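PDB 6A2F: alanine racemase, biosynthetic from Pseudomonas aeruginosa PAO1, which is a dimeric fold-type III pyridoxal-phosphate enzyme of the alanine racemase family, with a TIM-barrel-like N-terminal domain and a beta-rich C-terminal domain. Local coordinates for residues Y277-A283 / L296-V300. Residue numbers count along the deposited sequence, not the author numbering.
With ACT (acetate ion), chain E.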
# COMPACT_ATOMS: atom_id res chain seq x y z
N TYR A 277 1.27 -6.01 2.14
CA TYR A 277 1.09 -7.31 1.51
C TYR A 277 -0.15 -7.30 0.61
O TYR A 277 -1.16 -6.66 0.94
CB TYR A 277 0.99 -8.42 2.56
CG TYR A 277 1.47 -9.76 2.03
CD1 TYR A 277 2.82 -10.11 2.10
CD2 TYR A 277 0.59 -10.66 1.45
CE1 TYR A 277 3.27 -11.32 1.60
CE2 TYR A 277 1.03 -11.87 0.94
CZ TYR A 277 2.37 -12.19 1.02
OH TYR A 277 2.82 -13.39 0.52
N PRO A 278 -0.08 -7.96 -0.56
CA PRO A 278 -1.27 -8.02 -1.43
C PRO A 278 -2.42 -8.77 -0.76
O PRO A 278 -2.23 -9.92 -0.34
CB PRO A 278 -0.77 -8.79 -2.65
CG PRO A 278 0.70 -8.53 -2.68
CD PRO A 278 1.12 -8.49 -1.23
N ARG A 279 -3.58 -8.14 -0.67
CA ARG A 279 -4.74 -8.77 -0.04
C ARG A 279 -5.19 -10.04 -0.77
O ARG A 279 -5.63 -11.00 -0.13
CB ARG A 279 -5.92 -7.81 0.08
CG ARG A 279 -7.17 -8.49 0.60
CD ARG A 279 -8.38 -7.58 0.71
NE ARG A 279 -9.56 -8.39 1.00
CZ ARG A 279 -10.34 -8.94 0.07
NH1 ARG A 279 -10.10 -8.75 -1.22
NH2 ARG A 279 -11.38 -9.68 0.44
N THR A 280 -5.08 -10.03 -2.09
CA THR A 280 -5.63 -11.10 -2.94
C THR A 280 -4.64 -12.24 -3.20
O THR A 280 -4.92 -13.14 -4.00
CB THR A 280 -6.17 -10.54 -4.28
OG1 THR A 280 -5.14 -9.78 -4.93
CG2 THR A 280 -7.38 -9.65 -4.04
N ALA A 281 -3.49 -12.21 -2.52
CA ALA A 281 -2.50 -13.29 -2.61
C ALA A 281 -3.21 -14.64 -2.54
O ALA A 281 -3.82 -14.96 -1.51
CB ALA A 281 -1.47 -13.16 -1.50
N PRO A 282 -3.15 -15.42 -3.63
CA PRO A 282 -3.88 -16.68 -3.70
C PRO A 282 -3.18 -17.82 -2.95
O PRO A 282 -2.03 -17.67 -2.52
CB PRO A 282 -3.91 -16.99 -5.20
CG PRO A 282 -2.69 -16.32 -5.74
CD PRO A 282 -2.42 -15.12 -4.88
N ALA A 283 -3.90 -18.93 -2.79
CA ALA A 283 -3.34 -20.15 -2.24
C ALA A 283 -2.14 -20.57 -3.10
O ALA A 283 -2.22 -20.57 -4.33
CB ALA A 283 -4.40 -21.24 -2.22
N LEU A 296 0.82 -20.10 1.33
CA LEU A 296 -0.30 -19.42 1.98
C LEU A 296 -1.57 -20.26 1.98
O LEU A 296 -1.80 -21.06 1.07
CB LEU A 296 -0.60 -18.08 1.30
CG LEU A 296 0.36 -16.89 1.39
CD1 LEU A 296 -0.39 -15.61 1.04
CD2 LEU A 296 0.99 -16.75 2.76
N ALA A 297 -2.39 -20.06 3.01
CA ALA A 297 -3.68 -20.72 3.13
C ALA A 297 -4.72 -19.75 3.67
O ALA A 297 -4.61 -19.29 4.81
CB ALA A 297 -3.57 -21.94 4.03
N GLY A 298 -5.71 -19.43 2.85
CA GLY A 298 -6.80 -18.55 3.24
C GLY A 298 -6.56 -17.11 2.82
O GLY A 298 -5.44 -16.74 2.48
N ARG A 299 -7.62 -16.30 2.84
CA ARG A 299 -7.53 -14.88 2.51
C ARG A 299 -6.60 -14.16 3.46
O ARG A 299 -6.64 -14.38 4.67
CB ARG A 299 -8.91 -14.20 2.57
CG ARG A 299 -9.88 -14.55 1.46
CD ARG A 299 -10.87 -13.41 1.25
NE ARG A 299 -12.09 -13.79 0.53
CZ ARG A 299 -12.16 -14.07 -0.77
NH1 ARG A 299 -11.06 -14.05 -1.53
NH2 ARG A 299 -13.33 -14.39 -1.32
N VAL A 300 -5.75 -13.30 2.91
CA VAL A 300 -4.96 -12.37 3.70
C VAL A 300 -5.92 -11.34 4.30
O VAL A 300 -6.81 -10.83 3.61
CB VAL A 300 -3.88 -11.68 2.83
CG1 VAL A 300 -3.07 -10.68 3.64
CG2 VAL A 300 -2.95 -12.71 2.20
C ACT E . -12.23 -9.82 3.65
O ACT E . -11.43 -8.93 4.03
OXT ACT E . -11.90 -10.66 2.78
CH3 ACT E . -13.61 -9.90 4.24
O HOH W 1 -5.59 -13.63 -0.01
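Two irregular loops run close at two places: CA atoms lie 5.2 Å apart for Arg279 and Val300 and 5.3 Å for Ala283 and Leu296. Pro278 to Ala281 form a type I beta turn, closed by a weak Ala281 N to Pro278 O hydrogen bond (3.4 Å). No direct hydrogen bond crosses between the segments; instead one water donates to Arg279 O (2.6 Å) and Ala281 O (2.7 Å) and accepts from Val300 N (2.9 Å). In 296-300, Gly298 has phi/psi 95/164, where a CB would jam against Ala297 O, so glycine is called for. Both loops belong to the beta-rich C-terminal domain of the alanine racemase fold: 277-283 leads into the hairpin of strands 286-289 and 292-296, and the loop 296-300 leaves it. Ala281 CB packs on Leu296 CD1 (3.7 Å) and Val300 CG2 (4.0 Å), while the Tyr277 ring meets the same two methyls through CE2 to Leu296 CD1 (4.0 Å) and CD2 to Val300 CG2 (4.2 Å). Extended Arg279 brings NH2 within 4.2 Å of Arg299 NE, a like-charge approach beside an acetate whose OXT accepts from Arg279 NH2 (2.6 Å). At the dimer interface, Glu343 OE2 and Thr339 OG1 of the second subunit hydrogen-bond to Arg279 N and NH1, respectively.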